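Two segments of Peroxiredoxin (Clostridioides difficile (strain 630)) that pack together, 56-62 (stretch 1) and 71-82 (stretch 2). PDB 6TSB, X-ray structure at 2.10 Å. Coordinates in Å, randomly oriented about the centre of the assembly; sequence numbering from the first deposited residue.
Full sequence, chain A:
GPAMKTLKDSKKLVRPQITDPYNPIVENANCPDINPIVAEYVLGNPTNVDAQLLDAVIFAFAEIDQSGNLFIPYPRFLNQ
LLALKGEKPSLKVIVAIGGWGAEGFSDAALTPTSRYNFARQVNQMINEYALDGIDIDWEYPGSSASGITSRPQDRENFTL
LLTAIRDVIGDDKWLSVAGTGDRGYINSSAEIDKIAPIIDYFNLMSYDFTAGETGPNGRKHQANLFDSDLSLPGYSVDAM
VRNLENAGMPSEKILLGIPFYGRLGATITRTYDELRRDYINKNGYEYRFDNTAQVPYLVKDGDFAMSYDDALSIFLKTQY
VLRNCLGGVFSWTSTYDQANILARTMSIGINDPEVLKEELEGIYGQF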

ATOM      1  N   ALA A  56      -5.518 -27.625 -13.135  1.00 43.17           N
ATOM      2  CA  ALA A  56      -6.425 -28.581 -12.482  1.00 45.72           C
ATOM      3  C   ALA A  56      -7.440 -27.865 -11.596  1.00 41.87           C
ATOM      4  O   ALA A  56      -7.136 -26.802 -11.004  1.00 43.23           O
ATOM      5  N   VAL A  57      -8.627 -28.450 -11.563  1.00 39.79           N
ATOM      6  CA  VAL A  57      -9.783 -28.042 -10.722  1.00 42.55           C
ATOM      7  C   VAL A  57     -10.122 -29.235  -9.829  1.00 39.01           C
ATOM      8  O   VAL A  57     -10.099 -30.423 -10.323  1.00 34.86           O
ATOM      9  N   ILE A  58     -10.413 -28.937  -8.570  1.00 36.45           N
ATOM     10  CA  ILE A  58     -10.734 -29.971  -7.558  1.00 40.30           C
ATOM     11  C   ILE A  58     -12.159 -29.679  -7.123  1.00 39.53           C
ATOM     12  O   ILE A  58     -12.348 -28.712  -6.392  1.00 38.44           O
ATOM     13  N   PHE A  59     -13.113 -30.480  -7.603  1.00 42.51           N
ATOM     14  CA  PHE A  59     -14.534 -30.397  -7.184  1.00 42.01           C
ATOM     15  C   PHE A  59     -14.642 -30.743  -5.698  1.00 40.28           C
ATOM     16  O   PHE A  59     -14.212 -31.837  -5.292  1.00 42.19           O
ATOM     17  N   ALA A  60     -15.275 -29.881  -4.917  1.00 42.35           N
ATOM     18  CA  ALA A  60     -15.579 -30.138  -3.496  1.00 40.82           C
ATOM     19  C   ALA A  60     -17.097 -30.085  -3.240  1.00 47.31           C
ATOM     20  O   ALA A  60     -17.746 -29.091  -3.559  1.00 46.15           O
ATOM     21  N   PHE A  61     -17.687 -31.137  -2.656  1.00 42.35           N
ATOM     22  CA  PHE A  61     -17.038 -32.388  -2.273  1.00 46.45           C
ATOM     23  C   PHE A  61     -17.913 -33.602  -2.629  1.00 41.52           C
ATOM     24  O   PHE A  61     -19.085 -33.439  -2.834  1.00 45.13           O
ATOM     25  N   ALA A  62     -17.344 -34.802  -2.716  1.00 44.03           N
ATOM     26  CA  ALA A  62     -18.091 -36.064  -2.516  1.00 41.65           C
ATOM     27  C   ALA A  62     -18.146 -36.311  -1.001  1.00 45.06           C
ATOM     28  O   ALA A  62     -17.263 -35.779  -0.305  1.00 41.35           O
ATOM     29  N   PHE A  71     -21.289 -40.599  -2.239  1.00 49.35           N
ATOM     30  CA  PHE A  71     -22.263 -39.846  -3.065  1.00 51.89           C
ATOM     31  C   PHE A  71     -21.780 -38.400  -3.273  1.00 52.68           C
ATOM     32  O   PHE A  71     -21.024 -37.895  -2.451  1.00 47.13           O
ATOM     33  N   ILE A  72     -22.292 -37.753  -4.322  1.00 52.01           N
ATOM     34  CA  ILE A  72     -22.120 -36.313  -4.665  1.00 48.45           C
ATOM     35  C   ILE A  72     -23.390 -35.572  -4.245  1.00 46.55           C
ATOM     36  O   ILE A  72     -24.420 -35.727  -4.871  1.00 47.34           O
ATOM     37  N   PRO A  73     -23.402 -34.714  -3.212  1.00 51.97           N
ATOM     38  CA  PRO A  73     -24.591 -33.917  -2.922  1.00 57.53           C
ATOM     39  C   PRO A  73     -25.146 -33.074  -4.094  1.00 59.79           C
ATOM     40  O   PRO A  73     -26.342 -32.909  -4.141  1.00 66.43           O
ATOM     41  N   TYR A  74     -24.293 -32.518  -4.964  1.00 55.51           N
ATOM     42  CA  TYR A  74     -24.683 -31.575  -6.051  1.00 52.59           C
ATOM     43  C   TYR A  74     -24.043 -31.970  -7.381  1.00 46.15           C
ATOM     44  O   TYR A  74     -23.218 -31.236  -7.915  1.00 47.80           O
ATOM     45  N   PRO A  75     -24.423 -33.117  -7.989  1.00 49.56           N
ATOM     46  CA  PRO A  75     -23.768 -33.592  -9.214  1.00 47.38           C
ATOM     47  C   PRO A  75     -23.766 -32.621 -10.411  1.00 46.82           C
ATOM     48  O   PRO A  75     -22.875 -32.722 -11.238  1.00 53.65           O
ATOM     49  N   ARG A  76     -24.737 -31.712 -10.502  1.00 45.86           N
ATOM     50  CA  ARG A  76     -24.876 -30.853 -11.704  1.00 47.06           C
ATOM     51  C   ARG A  76     -23.654 -29.936 -11.823  1.00 46.69           C
ATOM     52  O   ARG A  76     -23.226 -29.673 -12.954  1.00 47.78           O
ATOM     53  N   PHE A  77     -23.127 -29.470 -10.687  1.00 46.99           N
ATOM     54  CA  PHE A  77     -21.897 -28.637 -10.580  1.00 47.23           C
ATOM     55  C   PHE A  77     -20.681 -29.402 -11.108  1.00 44.77           C
ATOM     56  O   PHE A  77     -19.829 -28.806 -11.793  1.00 48.01           O
ATOM     57  N   LEU A  78     -20.623 -30.695 -10.837  1.00 43.31           N
ATOM     58  CA  LEU A  78     -19.464 -31.521 -11.229  1.00 45.52           C
ATOM     59  C   LEU A  78     -19.558 -31.753 -12.741  1.00 45.58           C
ATOM     60  O   LEU A  78     -18.516 -31.710 -13.417  1.00 43.87           O
ATOM     61  N   ASN A  79     -20.752 -32.042 -13.256  1.00 44.76           N
ATOM     62  CA  ASN A  79     -20.934 -32.238 -14.715  1.00 45.20           C
ATOM     63  C   ASN A  79     -20.603 -30.922 -15.416  1.00 43.62           C
ATOM     64  O   ASN A  79     -19.906 -30.969 -16.447  1.00 49.18           O
ATOM     65  N   GLN A  80     -21.069 -29.795 -14.876  1.00 42.50           N
ATOM     66  CA  GLN A  80     -20.790 -28.458 -15.460  1.00 46.25           C
ATOM     67  C   GLN A  80     -19.274 -28.274 -15.532  1.00 47.78           C
ATOM     68  O   GLN A  80     -18.748 -27.985 -16.612  1.00 55.33           O
ATOM     69  N   LEU A  81     -18.595 -28.557 -14.429  1.00 47.64           N
ATOM     70  CA  LEU A  81     -17.125 -28.380 -14.295  1.00 45.08           C
ATOM     71  C   LEU A  81     -16.397 -29.328 -15.255  1.00 44.08           C
ATOM     72  O   LEU A  81     -15.397 -28.896 -15.848  1.00 50.80           O
ATOM     73  N   LEU A  82     -16.917 -30.536 -15.476  1.00 40.42           N
ATOM     74  CA  LEU A  82     -16.318 -31.551 -16.374  1.00 45.18           C
ATOM     75  C   LEU A  82     -16.386 -31.049 -17.807  1.00 51.04           C
ATOM     76  O   LEU A  82     -15.519 -31.455 -18.597  1.00 49.86           O
TER

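The centre of this contact is F59, a buried strand residue whose CA-to-CB bond points toward the second stretch. With chi1 in the t well (177°) and chi2 at 74°, its ring reaches along the start of the helix and the turn that precedes it, and F59 has more area covered by the partner stretch than any other residue here. L78 lies over one face of the ring: its CB sits 3.9 Å from the ring centroid and only 5° off the ring normal, a CH-pi contact that lets an aliphatic carbon rest on the aromatic cloud. The L78 side chain, t at chi1 and p at chi2, also brings CD1 to 3.8 Å from CB of F59, so the leucine covers both the ring and its root. CA of L78 also lies over that face, and the CA atoms of L78 and F59 are 6.5 Å apart.

Near the plane of the ring, at its edge, lie L81 and F77. CB of F77 is 3.8 Å from CE1 of F59; although this CA-to-CB bond points toward the strand, the m rotamer (-69°) leads the end of the side chain away, so F77 contributes its root rather than its ring. L81, three residues after L78 and so about one helical turn along, points toward the strand with a t, p side chain. CD2 of L81 is 3.9 Å from CB of F59 and 4.0 Å from CG2 of V57, which CD1 of L81 approaches to 3.8 Å. V57, in the m rotamer, faces the helix like F59, while I58 between them points away, the usual alternation of a strand.

Toward the other end the loop takes over. I72 has chi1 at -34°, between wells, and chi2 in the m well (-86°); its CG2 lies 3.6 Å from CE2 of F59, and its CD1 is 4.2 Å from CB of A62. The small alanine suits a place where the two stretches draw close, its CA only 4.6 Å from that of I72; there CA of A62 also makes a CA-H...O contact of 3.5 Å with O of F71.

The polar edge is built from backbone atoms. No direct hydrogen bond joins the stretches. P73, whose ring leaves it without an amide hydrogen, places CD 3.5 Å from O of F61, and that carbonyl receives a hydrogen bond from a water at 3.1 Å. The same water oxygen accepts a weak bond from N of Y74 at 3.3 Å, bridging strand and loop. F61 itself follows a cis peptide bond, and the end of its side chain leads away from the contact.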

ATOM      1  CB  ALA A  56      -5.622 -29.562 -11.679  1.00 47.90           C
ATOM      2  CB  VAL A  57     -10.990 -27.608 -11.580  1.00 44.94           C
ATOM      3  CG1 VAL A  57     -10.708 -26.299 -12.280  1.00 50.70           C
ATOM      4  CG2 VAL A  57     -11.390 -28.661 -12.603  1.00 41.60           C
ATOM      5  CB  ILE A  58      -9.741 -29.980  -6.375  1.00 40.21           C
ATOM      6  CG1 ILE A  58      -8.286 -30.144  -6.815  1.00 45.04           C
ATOM      7  CG2 ILE A  58     -10.135 -31.067  -5.401  1.00 42.19           C
ATOM      8  CD1 ILE A  58      -7.285 -30.228  -5.659  1.00 47.21           C
ATOM      9  CB  PHE A  59     -15.415 -31.349  -7.995  1.00 42.50           C
ATOM     10  CG  PHE A  59     -16.847 -31.332  -7.526  1.00 47.01           C
ATOM     11  CD1 PHE A  59     -17.678 -30.258  -7.822  1.00 51.41           C
ATOM     12  CD2 PHE A  59     -17.362 -32.363  -6.763  1.00 49.13           C
ATOM     13  CE1 PHE A  59     -18.991 -30.222  -7.378  1.00 50.49           C
ATOM     14  CE2 PHE A  59     -18.676 -32.322  -6.309  1.00 50.36           C
ATOM     15  CZ  PHE A  59     -19.483 -31.248  -6.608  1.00 50.42           C
ATOM     16  CB  ALA A  60     -14.822 -29.120  -2.690  1.00 43.66           C
ATOM     17  CB  PHE A  61     -16.865 -32.484  -0.755  1.00 45.91           C
ATOM     18  CG  PHE A  61     -15.958 -31.472  -0.120  1.00 42.00           C
ATOM     19  CD1 PHE A  61     -14.589 -31.629  -0.175  1.00 44.27           C
ATOM     20  CD2 PHE A  61     -16.476 -30.399   0.588  1.00 45.56           C
ATOM     21  CE1 PHE A  61     -13.752 -30.705   0.435  1.00 49.09           C
ATOM     22  CE2 PHE A  61     -15.637 -29.482   1.205  1.00 47.50           C
ATOM     23  CZ  PHE A  61     -14.273 -29.638   1.127  1.00 47.27           C
ATOM     24  CB  ALA A  62     -17.443 -37.191  -3.272  1.00 37.22           C
ATOM     25  CB  PHE A  71     -23.639 -39.904  -2.399  1.00 49.62           C
ATOM     26  CG  PHE A  71     -23.758 -39.101  -1.131  1.00 51.51           C
ATOM     27  CD1 PHE A  71     -23.186 -39.547   0.049  1.00 54.71           C
ATOM     28  CD2 PHE A  71     -24.446 -37.897  -1.120  1.00 56.16           C
ATOM     29  CE1 PHE A  71     -23.297 -38.798   1.212  1.00 57.65           C
ATOM     30  CE2 PHE A  71     -24.562 -37.148   0.041  1.00 58.59           C
ATOM     31  CZ  PHE A  71     -23.987 -37.600   1.209  1.00 59.28           C
ATOM     32  CB  ILE A  72     -21.928 -36.123  -6.186  1.00 50.57           C
ATOM     33  CG1 ILE A  72     -21.171 -37.256  -6.894  1.00 53.82           C
ATOM     34  CG2 ILE A  72     -21.328 -34.756  -6.459  1.00 48.81           C
ATOM     35  CD1 ILE A  72     -19.659 -37.162  -6.893  1.00 49.75           C
ATOM     36  CB  PRO A  73     -24.161 -32.978  -1.780  1.00 54.54           C
ATOM     37  CG  PRO A  73     -22.887 -33.571  -1.202  1.00 49.87           C
ATOM     38  CD  PRO A  73     -22.321 -34.517  -2.235  1.00 52.56           C
ATOM     39  CB  TYR A  74     -24.242 -30.147  -5.719  1.00 57.29           C
ATOM     40  CG  TYR A  74     -24.828 -29.556  -4.467  1.00 57.54           C
ATOM     41  CD1 TYR A  74     -26.020 -28.861  -4.507  1.00 63.51           C
ATOM     42  CD2 TYR A  74     -24.145 -29.610  -3.261  1.00 66.95           C
ATOM     43  CE1 TYR A  74     -26.551 -28.268  -3.372  1.00 68.23           C
ATOM     44  CE2 TYR A  74     -24.678 -29.050  -2.109  1.00 76.48           C
ATOM     45  CZ  TYR A  74     -25.893 -28.383  -2.164  1.00 72.50           C
ATOM     46  OH  TYR A  74     -26.434 -27.808  -1.055  1.00 79.58           O
ATOM     47  CB  PRO A  75     -24.539 -34.870  -9.599  1.00 50.84           C
ATOM     48  CG  PRO A  75     -25.796 -34.873  -8.737  1.00 49.87           C
ATOM     49  CD  PRO A  75     -25.496 -34.012  -7.527  1.00 44.54           C
ATOM     50  CB  ARG A  76     -26.195 -30.078 -11.640  1.00 51.53           C
ATOM     51  CG  ARG A  76     -26.251 -28.988 -10.581  1.00 49.08           C
ATOM     52  CD  ARG A  76     -27.608 -28.319 -10.659  1.00 51.40           C
ATOM     53  NE  ARG A  76     -27.742 -27.128  -9.831  1.00 50.91           N
ATOM     54  CZ  ARG A  76     -28.008 -27.146  -8.528  1.00 47.13           C
ATOM     55  NH1 ARG A  76     -28.157 -28.298  -7.898  1.00 47.50           N
ATOM     56  NH2 ARG A  76     -28.109 -26.010  -7.859  1.00 45.75           N
ATOM     57  CB  PHE A  77     -21.679 -28.194  -9.136  1.00 44.59           C
ATOM     58  CG  PHE A  77     -22.699 -27.206  -8.632  1.00 48.03           C
ATOM     59  CD1 PHE A  77     -23.455 -26.435  -9.509  1.00 50.14           C
ATOM     60  CD2 PHE A  77     -22.888 -27.026  -7.267  1.00 49.20           C
ATOM     61  CE1 PHE A  77     -24.386 -25.524  -9.028  1.00 46.93           C
ATOM     62  CE2 PHE A  77     -23.839 -26.136  -6.791  1.00 51.69           C
ATOM     63  CZ  PHE A  77     -24.584 -25.390  -7.672  1.00 49.97           C
ATOM     64  CB  LEU A  78     -19.471 -32.839 -10.446  1.00 41.47           C
ATOM     65  CG  LEU A  78     -18.448 -33.873 -10.932  1.00 45.34           C
ATOM     66  CD1 LEU A  78     -17.033 -33.321 -10.856  1.00 45.32           C
ATOM     67  CD2 LEU A  78     -18.530 -35.165 -10.134  1.00 48.13           C
ATOM     68  CB  ASN A  79     -22.337 -32.734 -15.056  1.00 52.79           C
ATOM     69  CG  ASN A  79     -22.566 -34.154 -14.591  1.00 53.47           C
ATOM     70  OD1 ASN A  79     -23.623 -34.457 -14.043  1.00 49.11           O
ATOM     71  ND2 ASN A  79     -21.580 -35.014 -14.796  1.00 47.71           N
ATOM     72  CB  GLN A  80     -21.440 -27.354 -14.630  1.00 44.26           C
ATOM     73  CG  GLN A  80     -21.389 -25.994 -15.311  1.00 42.45           C
ATOM     74  CD  GLN A  80     -22.060 -24.923 -14.496  1.00 38.22           C
ATOM     75  OE1 GLN A  80     -22.940 -25.214 -13.695  1.00 35.80           O
ATOM     76  NE2 GLN A  80     -21.648 -23.682 -14.694  1.00 37.87           N
ATOM     77  CB  LEU A  81     -16.763 -28.589 -12.823  1.00 44.91           C
ATOM     78  CG  LEU A  81     -15.289 -28.454 -12.470  1.00 47.31           C
ATOM     79  CD1 LEU A  81     -14.818 -27.010 -12.619  1.00 47.95           C
ATOM     80  CD2 LEU A  81     -15.072 -28.948 -11.049  1.00 48.60           C
ATOM     81  CB  LEU A  82     -17.057 -32.892 -16.256  1.00 46.59           C
ATOM     82  CG  LEU A  82     -16.577 -33.783 -15.110  1.00 47.80           C
ATOM     83  CD1 LEU A  82     -17.537 -34.926 -14.862  1.00 48.66           C
ATOM     84  CD2 LEU A  82     -15.191 -34.315 -15.402  1.00 46.56           C
TER
HETATM   85  O   HOH W   1     -21.314 -31.601  -4.012  1.00 59.16           O